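Local coordinates for tetracycline Repressor, class A (Pseudomonas sp., PDB 5MRU), which represses the tetracycline resistance gene by binding its promoter operator through a helix-turn-helix and binds that DNA less tightly once tetracycline is bound, at residues Phe78-Ala83 and Gln189-Ile194; Arg84-Ala89 and Thr136-Thr141; Ala115-Leu120 and Gly128-Ala133. One frame throughout, in Å; residues are numbered along the deposited sequence.

Contact 1. Residues Phe78-Ala83 and Gln189-Ile194; sequences FLTGNA and QGLAVI. With TDC (5a,6-anhydrotetracycline), chain B.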
loop_
_atom_site.group_PDB
_atom_site.type_symbol
_atom_site.label_atom_id
_atom_site.label_comp_id
_atom_site.label_asym_id
_atom_site.label_seq_id
_atom_site.Cartn_x
_atom_site.Cartn_y
_atom_site.Cartn_z
ATOM N N PHE A 78 2.314 -3.845 -22.006
ATOM C CA PHE A 78 1.058 -3.335 -21.437
ATOM C C PHE A 78 1.040 -3.299 -19.901
ATOM O O PHE A 78 0.723 -2.270 -19.303
ATOM C CB PHE A 78 -0.143 -4.159 -21.909
ATOM C CG PHE A 78 -1.370 -3.925 -21.087
ATOM C CD1 PHE A 78 -2.020 -2.705 -21.133
ATOM C CD2 PHE A 78 -1.841 -4.893 -20.215
ATOM C CE1 PHE A 78 -3.127 -2.451 -20.328
ATOM C CE2 PHE A 78 -2.953 -4.647 -19.413
ATOM C CZ PHE A 78 -3.598 -3.420 -19.469
ATOM N N LEU A 79 1.331 -4.430 -19.263
ATOM C CA LEU A 79 1.367 -4.483 -17.801
ATOM C C LEU A 79 2.397 -3.545 -17.205
ATOM O O LEU A 79 2.155 -2.957 -16.129
ATOM C CB LEU A 79 1.687 -5.881 -17.294
ATOM C CG LEU A 79 0.640 -6.947 -17.565
ATOM C CD1 LEU A 79 1.209 -8.331 -17.239
ATOM C CD2 LEU A 79 -0.668 -6.714 -16.839
ATOM N N THR A 80 3.548 -3.440 -17.877
ATOM C CA THR A 80 4.631 -2.563 -17.443
ATOM C C THR A 80 4.175 -1.133 -17.531
ATOM O O THR A 80 4.141 -0.411 -16.523
ATOM C CB THR A 80 5.878 -2.708 -18.315
ATOM O OG1 THR A 80 6.542 -3.950 -18.019
ATOM C CG2 THR A 80 6.823 -1.564 -18.054
ATOM N N GLY A 81 3.807 -0.742 -18.740
ATOM C CA GLY A 81 3.312 0.586 -18.991
ATOM C C GLY A 81 2.141 0.928 -18.097
ATOM O O GLY A 81 2.114 1.993 -17.458
ATOM N N ASN A 82 1.179 0.003 -18.062
ATOM C CA ASN A 82 -0.014 0.081 -17.204
ATOM C C ASN A 82 0.271 0.387 -15.768
ATOM O O ASN A 82 -0.403 1.194 -15.180
ATOM C CB ASN A 82 -0.724 -1.242 -17.223
ATOM C CG ASN A 82 -1.890 -1.263 -16.308
ATOM O OD1 ASN A 82 -1.896 -2.004 -15.325
ATOM N ND2 ASN A 82 -2.903 -0.465 -16.630
ATOM N N ALA A 83 1.284 -0.279 -15.229
ATOM C CA ALA A 83 1.714 -0.103 -13.847
ATOM C C ALA A 83 2.412 1.221 -13.665
ATOM O O ALA A 83 2.203 1.934 -12.679
ATOM C CB ALA A 83 2.676 -1.222 -13.472
ATOM N N GLN A 189 12.162 -1.979 -10.399
ATOM C CA GLN A 189 12.674 -3.319 -10.112
ATOM C C GLN A 189 11.589 -4.284 -9.645
ATOM O O GLN A 189 11.457 -5.370 -10.201
ATOM C CB GLN A 189 13.770 -3.294 -9.044
ATOM C CG GLN A 189 15.181 -3.044 -9.552
ATOM C CD GLN A 189 16.206 -3.029 -8.424
ATOM O OE1 GLN A 189 15.892 -3.302 -7.258
ATOM N NE2 GLN A 189 17.441 -2.705 -8.764
ATOM N N GLY A 190 10.826 -3.920 -8.612
ATOM C CA GLY A 190 9.841 -4.854 -8.077
ATOM C C GLY A 190 8.881 -5.279 -9.168
ATOM O O GLY A 190 8.461 -6.432 -9.234
ATOM N N LEU A 191 8.530 -4.314 -10.012
ATOM C CA LEU A 191 7.665 -4.518 -11.161
ATOM C C LEU A 191 8.313 -5.465 -12.169
ATOM O O LEU A 191 7.614 -6.256 -12.796
ATOM C CB LEU A 191 7.399 -3.176 -11.842
ATOM C CG LEU A 191 6.620 -3.234 -13.144
ATOM C CD1 LEU A 191 5.236 -3.853 -12.940
ATOM C CD2 LEU A 191 6.510 -1.868 -13.784
ATOM N N ALA A 192 9.640 -5.357 -12.346
ATOM C CA ALA A 192 10.404 -6.279 -13.235
ATOM C C ALA A 192 10.304 -7.720 -12.735
ATOM O O ALA A 192 9.959 -8.631 -13.489
ATOM C CB ALA A 192 11.858 -5.859 -13.350
ATOM N N VAL A 193 10.574 -7.912 -11.448
ATOM C CA VAL A 193 10.402 -9.210 -10.802
ATOM C C VAL A 193 8.971 -9.722 -10.976
ATOM O O VAL A 193 8.725 -10.884 -11.302
ATOM C CB VAL A 193 10.703 -9.100 -9.312
ATOM C CG1 VAL A 193 10.362 -10.404 -8.607
ATOM C CG2 VAL A 193 12.149 -8.707 -9.100
ATOM N N ILE A 194 8.014 -8.850 -10.761
ATOM C CA ILE A 194 6.637 -9.271 -10.903
ATOM C C ILE A 194 6.342 -9.752 -12.310
ATOM O O ILE A 194 5.642 -10.730 -12.490
ATOM C CB ILE A 194 5.664 -8.155 -10.472
ATOM C CG1 ILE A 194 5.457 -8.238 -8.947
ATOM C CG2 ILE A 194 4.333 -8.240 -11.233
ATOM C CD1 ILE A 194 4.827 -7.002 -8.329
HETATM O O12 TDC B . -7.178 -0.351 -8.845
HETATM C C12 TDC B . -7.257 -1.127 -9.837
HETATM C C1B TDC B . -8.101 -2.343 -9.770
HETATM C C11 TDC B . -8.850 -2.577 -8.626
HETATM O O11 TDC B . -8.801 -1.703 -7.551
HETATM C C1A TDC B . -9.657 -3.697 -8.527
HETATM C C10 TDC B . -10.398 -3.924 -7.376
HETATM O O10 TDC B . -10.371 -3.074 -6.281
HETATM C C9 TDC B . -11.257 -5.112 -7.293
HETATM C C8 TDC B . -11.305 -5.971 -8.371
HETATM C C7 TDC B . -10.547 -5.704 -9.499
HETATM C C61 TDC B . -9.722 -4.587 -9.599
HETATM C C6 TDC B . -8.957 -4.338 -10.764
HETATM C C62 TDC B . -8.966 -5.242 -11.961
HETATM C C51 TDC B . -8.149 -3.210 -10.854
HETATM C C5 TDC B . -7.319 -2.962 -12.100
HETATM C C1C TDC B . -6.573 -0.826 -11.141
HETATM C C1 TDC B . -7.570 -0.232 -12.141
HETATM O O1 TDC B . -8.716 0.023 -11.779
HETATM O O1C TDC B . -5.443 -0.006 -10.970
HETATM C C41 TDC B . -6.097 -2.082 -11.804
HETATM C C4 TDC B . -5.290 -1.826 -13.118
HETATM N N4 TDC B . -3.779 -1.823 -13.074
HETATM C C43 TDC B . -3.175 -1.220 -11.853
HETATM C C42 TDC B . -3.357 -3.265 -13.140
HETATM C C3 TDC B . -5.869 -0.651 -13.918
HETATM O O3 TDC B . -5.345 -0.440 -15.003
HETATM C C2 TDC B . -7.041 0.059 -13.460
HETATM C C21 TDC B . -7.666 1.094 -14.300
HETATM O O21 TDC B . -7.250 1.301 -15.450
HETATM N N21 TDC B . -8.776 1.752 -13.902
#
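In the tetracycline pocket domain of this repressor, the helix carrying N82, which binds the drug, is backed by a second helix through L191, which packs on A83 and T80. The case illustrates how one short helical segment can serve two masters, a ligand on one face and a partner helix on another. L191 supplies the partner side: its CG lies anti to the backbone N (chi1 174°), which carries the forked end across to helix 75-91. One branch, CD1, rests 3.7 Å from A83 CB. The other, CD2, lies 3.9 Å from the same methyl carbon and equally far from the main-chain T80 O, so the fork straddles the short alanine and reaches back one turn. Of the T80 side chain, the methyl carbon comes near, with CG2 4.3 Å from L191 CD2, while its hydroxyl is hydrogen-bonded to the carbonyl of R76. This reach to the main chain is consistent with the small side chain of A83.

The ligand side belongs to N82, whose flat amide uses both of its ends. N82 OD1 accepts a hydrogen bond of 2.9 Å from N4 of anhydrotetracycline, consistent with a protonated dimethylamino group. N82 ND2 gives one in return to the ligand's O3, 2.9 Å long and nearly straight at 178°. With a donor and an acceptor engaged together, the amide's flip is fixed, and the two ends of one amide hold neighbouring substituents of ring A.

Among the helices, I137 of helix 127-153 packs on both L79 and A83, and F187 of helix 183-199 also touches A83. Behind L191, helix 183-199 enters the dimer interface, where I194 meets I194 of the second subunit and V193 packs on N132 of that subunit.

Contact 2. Residues Arg84-Ala89 and Thr136-Thr141; sequences RSFRQA and TISYFT. With TDC (5a,6-anhydrotetracycline), chain B.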
loop_
_atom_site.group_PDB
_atom_site.type_symbol
_atom_site.label_atom_id
_atom_site.label_comp_id
_atom_site.label_asym_id
_atom_site.label_seq_id
_atom_site.Cartn_x
_atom_site.Cartn_y
_atom_site.Cartn_z
ATOM N N ARG A 84 3.282 1.526 -14.618
ATOM C CA ARG A 84 3.956 2.815 -14.645
ATOM C C ARG A 84 2.966 3.929 -14.677
ATOM O O ARG A 84 3.136 4.947 -13.988
ATOM C CB ARG A 84 4.867 2.905 -15.864
ATOM C CG ARG A 84 6.184 2.253 -15.583
ATOM C CD ARG A 84 6.920 2.076 -16.853
ATOM N NE ARG A 84 8.308 1.728 -16.616
ATOM C CZ ARG A 84 9.076 1.130 -17.526
ATOM N NH1 ARG A 84 8.586 0.819 -18.727
ATOM N NH2 ARG A 84 10.341 0.835 -17.235
ATOM N N SER A 85 1.932 3.746 -15.487
ATOM C CA SER A 85 0.948 4.796 -15.712
ATOM C C SER A 85 -0.007 4.975 -14.533
ATOM O O SER A 85 -0.374 6.088 -14.187
ATOM C CB SER A 85 0.166 4.446 -16.935
ATOM O OG SER A 85 -0.642 5.516 -17.271
ATOM N N PHE A 86 -0.434 3.856 -13.945
ATOM C CA PHE A 86 -1.219 3.858 -12.723
ATOM C C PHE A 86 -0.455 4.657 -11.669
ATOM O O PHE A 86 -0.925 5.688 -11.204
ATOM C CB PHE A 86 -1.462 2.414 -12.272
ATOM C CG PHE A 86 -2.297 2.269 -11.003
ATOM C CD1 PHE A 86 -3.430 3.016 -10.799
ATOM C CD2 PHE A 86 -1.963 1.320 -10.055
ATOM C CE1 PHE A 86 -4.205 2.863 -9.672
ATOM C CE2 PHE A 86 -2.729 1.157 -8.907
ATOM C CZ PHE A 86 -3.862 1.938 -8.716
ATOM N N ARG A 87 0.764 4.211 -11.386
ATOM C CA ARG A 87 1.639 4.807 -10.379
ATOM C C ARG A 87 1.750 6.289 -10.488
ATOM O O ARG A 87 1.687 6.972 -9.505
ATOM C CB ARG A 87 3.048 4.241 -10.504
ATOM C CG ARG A 87 4.044 4.958 -9.638
ATOM C CD ARG A 87 5.246 4.085 -9.343
ATOM N NE ARG A 87 6.277 4.741 -8.502
ATOM C CZ ARG A 87 7.308 5.460 -8.958
ATOM N NH1 ARG A 87 7.448 5.664 -10.245
ATOM N NH2 ARG A 87 8.197 5.983 -8.122
ATOM N N GLN A 88 1.959 6.785 -11.687
ATOM C CA GLN A 88 2.049 8.250 -11.896
ATOM C C GLN A 88 0.725 8.973 -11.609
ATOM O O GLN A 88 0.725 10.120 -11.126
ATOM C CB GLN A 88 2.552 8.577 -13.311
ATOM C CG GLN A 88 4.009 8.168 -13.546
ATOM C CD GLN A 88 4.977 8.810 -12.546
ATOM O OE1 GLN A 88 5.989 8.204 -12.164
ATOM N NE2 GLN A 88 4.655 10.030 -12.094
ATOM N N ALA A 89 -0.402 8.302 -11.869
ATOM C CA ALA A 89 -1.707 8.868 -11.515
ATOM C C ALA A 89 -1.812 9.032 -9.998
ATOM O O ALA A 89 -2.315 10.023 -9.499
ATOM C CB ALA A 89 -2.804 7.965 -12.042
ATOM N N THR A 136 -2.144 -8.059 -8.354
ATOM C CA THR A 136 -0.833 -8.074 -7.739
ATOM C C THR A 136 -0.015 -6.817 -8.069
ATOM O O THR A 136 0.630 -6.230 -7.209
ATOM C CB THR A 136 -0.099 -9.344 -8.166
ATOM O OG1 THR A 136 -0.737 -10.488 -7.564
ATOM C CG2 THR A 136 1.346 -9.289 -7.757
ATOM N N ILE A 137 -0.055 -6.425 -9.332
ATOM C CA ILE A 137 0.574 -5.206 -9.802
ATOM C C ILE A 137 -0.068 -4.050 -9.077
ATOM O O ILE A 137 0.617 -3.169 -8.555
ATOM C CB ILE A 137 0.425 -5.048 -11.338
ATOM C CG1 ILE A 137 1.357 -6.022 -12.054
ATOM C CG2 ILE A 137 0.745 -3.628 -11.813
ATOM C CD1 ILE A 137 1.159 -6.053 -13.535
ATOM N N SER A 138 -1.390 -4.073 -9.029
ATOM C CA SER A 138 -2.160 -3.087 -8.298
ATOM C C SER A 138 -1.759 -2.966 -6.792
ATOM O O SER A 138 -1.467 -1.872 -6.268
ATOM C CB SER A 138 -3.623 -3.432 -8.478
ATOM O OG SER A 138 -4.418 -2.579 -7.723
ATOM N N TYR A 139 -1.700 -4.095 -6.110
ATOM C CA TYR A 139 -1.311 -4.117 -4.702
ATOM C C TYR A 139 0.104 -3.643 -4.473
ATOM O O TYR A 139 0.356 -2.893 -3.520
ATOM C CB TYR A 139 -1.531 -5.493 -4.136
ATOM C CG TYR A 139 -2.990 -5.794 -4.003
ATOM C CD1 TYR A 139 -3.955 -4.781 -4.113
ATOM C CD2 TYR A 139 -3.414 -7.067 -3.723
ATOM C CE1 TYR A 139 -5.297 -5.043 -3.955
ATOM C CE2 TYR A 139 -4.758 -7.349 -3.562
ATOM C CZ TYR A 139 -5.695 -6.340 -3.690
ATOM O OH TYR A 139 -7.038 -6.635 -3.519
ATOM N N PHE A 140 1.004 -4.037 -5.369
ATOM C CA PHE A 140 2.392 -3.623 -5.318
ATOM C C PHE A 140 2.532 -2.119 -5.481
ATOM O O PHE A 140 3.314 -1.485 -4.785
ATOM C CB PHE A 140 3.189 -4.288 -6.438
ATOM C CG PHE A 140 4.596 -3.795 -6.541
ATOM C CD1 PHE A 140 5.476 -3.978 -5.498
ATOM C CD2 PHE A 140 5.034 -3.126 -7.671
ATOM C CE1 PHE A 140 6.787 -3.531 -5.588
ATOM C CE2 PHE A 140 6.352 -2.668 -7.780
ATOM C CZ PHE A 140 7.228 -2.868 -6.733
ATOM N N THR A 141 1.797 -1.573 -6.440
ATOM C CA THR A 141 1.928 -0.168 -6.819
ATOM C C THR A 141 1.428 0.742 -5.684
ATOM O O THR A 141 2.151 1.615 -5.177
ATOM C CB THR A 141 1.130 0.086 -8.095
ATOM O OG1 THR A 141 1.484 -0.900 -9.062
ATOM C CG2 THR A 141 1.408 1.455 -8.686
HETATM O O12 TDC B . -7.178 -0.351 -8.845
HETATM C C12 TDC B . -7.257 -1.127 -9.837
HETATM C C1B TDC B . -8.101 -2.343 -9.770
HETATM C C11 TDC B . -8.850 -2.577 -8.626
HETATM O O11 TDC B . -8.801 -1.703 -7.551
HETATM C C1A TDC B . -9.657 -3.697 -8.527
HETATM C C10 TDC B . -10.398 -3.924 -7.376
HETATM O O10 TDC B . -10.371 -3.074 -6.281
HETATM C C9 TDC B . -11.257 -5.112 -7.293
HETATM C C8 TDC B . -11.305 -5.971 -8.371
HETATM C C7 TDC B . -10.547 -5.704 -9.499
HETATM C C61 TDC B . -9.722 -4.587 -9.599
HETATM C C6 TDC B . -8.957 -4.338 -10.764
HETATM C C62 TDC B . -8.966 -5.242 -11.961
HETATM C C51 TDC B . -8.149 -3.210 -10.854
HETATM C C5 TDC B . -7.319 -2.962 -12.100
HETATM C C1C TDC B . -6.573 -0.826 -11.141
HETATM C C1 TDC B . -7.570 -0.232 -12.141
HETATM O O1 TDC B . -8.716 0.023 -11.779
HETATM O O1C TDC B . -5.443 -0.006 -10.970
HETATM C C41 TDC B . -6.097 -2.082 -11.804
HETATM C C4 TDC B . -5.290 -1.826 -13.118
HETATM N N4 TDC B . -3.779 -1.823 -13.074
HETATM C C43 TDC B . -3.175 -1.220 -11.853
HETATM C C42 TDC B . -3.357 -3.265 -13.140
HETATM C C3 TDC B . -5.869 -0.651 -13.918
HETATM O O3 TDC B . -5.345 -0.440 -15.003
HETATM C C2 TDC B . -7.041 0.059 -13.460
HETATM C C21 TDC B . -7.666 1.094 -14.300
HETATM O O21 TDC B . -7.250 1.301 -15.450
HETATM N N21 TDC B . -8.776 1.752 -13.902
#
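At a wall of the drug pocket close to the magnesium ion, F86 meets T141 and S138 where two helices of the ligand-binding domain run side by side. The short helical segments have axes that approach to 10.2 Å and are inclined by 36°. F86 is thrown across the gap with CG anti to its backbone N (chi1 -179°). F86 CD2 lies 3.6 Å from T141 CG2, the methyl coming in obliquely, while S138 O sits near the ring plane, 4.2 Å from F86 CE2. The same T141 CG2 also touches the aliphatic root of R87, 3.7 Å from R87 CB, so a single methyl fills the angle between two successive residues of the facing helix.

The torsion of T141 explains that methyl's place: CG2 is anti to the backbone N, with OG1 beside it, and the methyl is what faces F86 and R87. OG1 turns back toward I137 O of its own helix, at a modelled distance too short to be relied on.

One face of F86 is given to the ligand: O1C of anhydrotetracycline stands 3.3 Å above the ring plane, over its centre, and the N-methyl C43 lies 3.3 Å from F86 CD2. S138 OG approaches the drug's O12 at 3.7 Å, without a hydrogen bond.

F86 also makes an edge-to-face pair with H100, likely a magnesium ligand, and touches L60 of helix 48-63. The guanidinium of R87 forms a salt bridge with E148 further along helix 127-153, and F187 of helix 183-199 packs on both R87 and T141.

Contact 3. Residues Ala115-Leu120 and Gly128-Ala133; sequences AQLRFL and GDAVNA. With TDC (5a,6-anhydrotetracycline), chain B.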
loop_
_atom_site.group_PDB
_atom_site.type_symbol
_atom_site.label_atom_id
_atom_site.label_comp_id
_atom_site.label_asym_id
_atom_site.label_seq_id
_atom_site.Cartn_x
_atom_site.Cartn_y
_atom_site.Cartn_z
ATOM N N ALA A 115 -11.697 -4.852 -20.869
ATOM C CA ALA A 115 -10.805 -4.846 -22.035
ATOM C C ALA A 115 -9.388 -5.305 -21.690
ATOM O O ALA A 115 -8.723 -5.947 -22.515
ATOM C CB ALA A 115 -10.762 -3.460 -22.656
ATOM N N GLN A 116 -8.939 -4.954 -20.477
ATOM C CA GLN A 116 -7.615 -5.326 -19.968
ATOM C C GLN A 116 -7.480 -6.839 -19.971
ATOM O O GLN A 116 -6.573 -7.399 -20.598
ATOM C CB GLN A 116 -7.379 -4.780 -18.544
ATOM C CG GLN A 116 -7.448 -3.263 -18.423
ATOM C CD GLN A 116 -6.762 -2.721 -17.171
ATOM O OE1 GLN A 116 -5.736 -3.246 -16.739
ATOM N NE2 GLN A 116 -7.314 -1.651 -16.595
ATOM N N LEU A 117 -8.409 -7.491 -19.286
ATOM C CA LEU A 117 -8.516 -8.957 -19.298
ATOM C C LEU A 117 -8.525 -9.635 -20.688
ATOM O O LEU A 117 -7.604 -10.396 -21.020
ATOM C CB LEU A 117 -9.775 -9.364 -18.533
ATOM C CG LEU A 117 -9.555 -9.875 -17.111
ATOM C CD1 LEU A 117 -10.408 -9.104 -16.109
ATOM C CD2 LEU A 117 -9.830 -11.385 -17.084
ATOM N N ARG A 118 -9.562 -9.347 -21.481
ATOM C CA ARG A 118 -9.769 -9.984 -22.792
ATOM C C ARG A 118 -8.551 -9.817 -23.690
ATOM O O ARG A 118 -8.443 -10.492 -24.712
ATOM C CB ARG A 118 -11.018 -9.430 -23.495
ATOM N N PHE A 119 -7.661 -8.899 -23.314
ATOM C CA PHE A 119 -6.338 -8.802 -23.907
ATOM C C PHE A 119 -5.382 -9.844 -23.319
ATOM O O PHE A 119 -4.701 -10.537 -24.060
ATOM C CB PHE A 119 -5.778 -7.389 -23.707
ATOM C CG PHE A 119 -4.387 -7.208 -24.238
ATOM C CD1 PHE A 119 -4.165 -7.067 -25.596
ATOM C CD2 PHE A 119 -3.308 -7.175 -23.382
ATOM C CE1 PHE A 119 -2.885 -6.895 -26.093
ATOM C CE2 PHE A 119 -2.027 -7.005 -23.869
ATOM C CZ PHE A 119 -1.812 -6.866 -25.228
ATOM N N LEU A 120 -5.312 -9.946 -21.993
ATOM C CA LEU A 120 -4.351 -10.855 -21.376
ATOM C C LEU A 120 -4.719 -12.308 -21.649
ATOM O O LEU A 120 -3.847 -13.144 -21.938
ATOM C CB LEU A 120 -4.253 -10.603 -19.888
ATOM C CG LEU A 120 -3.733 -9.203 -19.461
ATOM C CD1 LEU A 120 -4.198 -8.863 -18.055
ATOM C CD2 LEU A 120 -2.216 -9.058 -19.542
ATOM N N GLY A 128 -7.933 -16.858 -13.878
ATOM C CA GLY A 128 -7.466 -16.558 -12.532
ATOM C C GLY A 128 -6.079 -15.954 -12.527
ATOM O O GLY A 128 -5.758 -15.146 -11.654
ATOM N N ASP A 129 -5.257 -16.353 -13.492
ATOM C CA ASP A 129 -3.943 -15.753 -13.669
ATOM C C ASP A 129 -4.045 -14.302 -14.069
ATOM O O ASP A 129 -3.251 -13.475 -13.614
ATOM C CB ASP A 129 -3.130 -16.492 -14.735
ATOM C CG ASP A 129 -2.564 -17.787 -14.235
ATOM O OD1 ASP A 129 -2.289 -17.861 -13.022
ATOM O OD2 ASP A 129 -2.381 -18.726 -15.052
ATOM N N ALA A 130 -4.996 -13.984 -14.933
ATOM C CA ALA A 130 -5.125 -12.607 -15.411
ATOM C C ALA A 130 -5.594 -11.670 -14.296
ATOM O O ALA A 130 -5.067 -10.573 -14.169
ATOM C CB ALA A 130 -6.056 -12.528 -16.615
ATOM N N VAL A 131 -6.567 -12.111 -13.495
ATOM C CA VAL A 131 -7.033 -11.337 -12.349
ATOM C C VAL A 131 -5.855 -11.108 -11.433
ATOM O O VAL A 131 -5.628 -9.975 -10.990
ATOM C CB VAL A 131 -8.125 -12.047 -11.518
ATOM C CG1 VAL A 131 -8.689 -11.075 -10.486
ATOM C CG2 VAL A 131 -9.228 -12.620 -12.398
ATOM N N ASN A 132 -5.111 -12.184 -11.167
ATOM C CA ASN A 132 -3.929 -12.135 -10.298
ATOM C C ASN A 132 -2.825 -11.192 -10.766
ATOM O O ASN A 132 -2.218 -10.510 -9.954
ATOM C CB ASN A 132 -3.318 -13.526 -10.086
ATOM C CG ASN A 132 -2.173 -13.509 -9.070
ATOM O OD1 ASN A 132 -1.004 -13.707 -9.412
ATOM N ND2 ASN A 132 -2.511 -13.234 -7.819
ATOM N N ALA A 133 -2.570 -11.163 -12.065
ATOM C CA ALA A 133 -1.612 -10.210 -12.630
ATOM C C ALA A 133 -2.022 -8.736 -12.395
ATOM O O ALA A 133 -1.172 -7.872 -12.209
ATOM C CB ALA A 133 -1.405 -10.469 -14.124
HETATM O O12 TDC B . -7.178 -0.351 -8.845
HETATM C C12 TDC B . -7.257 -1.127 -9.837
HETATM C C1B TDC B . -8.101 -2.343 -9.770
HETATM C C11 TDC B . -8.850 -2.577 -8.626
HETATM O O11 TDC B . -8.801 -1.703 -7.551
HETATM C C1A TDC B . -9.657 -3.697 -8.527
HETATM C C10 TDC B . -10.398 -3.924 -7.376
HETATM O O10 TDC B . -10.371 -3.074 -6.281
HETATM C C9 TDC B . -11.257 -5.112 -7.293
HETATM C C8 TDC B . -11.305 -5.971 -8.371
HETATM C C7 TDC B . -10.547 -5.704 -9.499
HETATM C C61 TDC B . -9.722 -4.587 -9.599
HETATM C C6 TDC B . -8.957 -4.338 -10.764
HETATM C C62 TDC B . -8.966 -5.242 -11.961
HETATM C C51 TDC B . -8.149 -3.210 -10.854
HETATM C C5 TDC B . -7.319 -2.962 -12.100
HETATM C C1C TDC B . -6.573 -0.826 -11.141
HETATM C C1 TDC B . -7.570 -0.232 -12.141
HETATM O O1 TDC B . -8.716 0.023 -11.779
HETATM O O1C TDC B . -5.443 -0.006 -10.970
HETATM C C41 TDC B . -6.097 -2.082 -11.804
HETATM C C4 TDC B . -5.290 -1.826 -13.118
HETATM N N4 TDC B . -3.779 -1.823 -13.074
HETATM C C43 TDC B . -3.175 -1.220 -11.853
HETATM C C42 TDC B . -3.357 -3.265 -13.140
HETATM C C3 TDC B . -5.869 -0.651 -13.918
HETATM O O3 TDC B . -5.345 -0.440 -15.003
HETATM C C2 TDC B . -7.041 0.059 -13.460
HETATM C C21 TDC B . -7.666 1.094 -14.300
HETATM O O21 TDC B . -7.250 1.301 -15.450
HETATM N N21 TDC B . -8.776 1.752 -13.902
#
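Apolar contacts join the two segments, and they converge on one methyl group: A130 CB is met by L117 and L120, residues three apart and hence about one turn apart on the opposing helix. L117 comes in by its branch end, with CD2 4.0 Å from A130 CB. L120 approaches instead with the root of its side chain, its CB lying 4.2 Å from A130 CB. The alanine therefore sits against the turn between two leucines. Consistent with a small residue at the close point, the CA atoms of L120 and A130 are 6.3 Å apart, a compact example of close approach between helices linked by a brief turn.

Polar interactions from the same helix are directed not at the partner segment but at the bound drug. Q116 leaves the backbone with CG anti to its carbonyl carbon (chi1 -60°) and stays extended beyond it, delivering its amide to ring A of anhydrotetracycline. Q116 NE2 donates to the ligand's O3 over 2.8 Å, with an N-H...O angle of 147°. This is the main bond to O3; the contact of Q116 OE1 with that oxygen is long, at 3.3 Å, and weak. N82 reaches the same O3 as well.

Around the pair, L134 of helix 127-153 touches both Q116 and L120, while helix 75-91 packs against them through F78 on Q116 and L79 on L120. At the start of helix 127-153, D129 packs against R201, beyond the end of helix 183-199.

From the N terminus, the chain passes the DNA-binding region and enters helix 75-91, which supplies the first segments of contacts 1 and 2 in succession. Helix 107-123 then turns into helix 127-153, and contact 3 closes a loop of only seven residues between them. Later on that same helix, segment 136-141 returns to 84-89, so contact 2 encloses contact 3. Helix 183-199 finally comes back to 78-83, and contact 1 encloses both. Nothing crosses: three closures nest like shells. Contacts 1 and 2 touch through G190 and F140, contacts 1 and 3 through F78 and F119, tying helices 75-91 and 107-123 to helices 127-153 and 183-199, which also meet the second subunit.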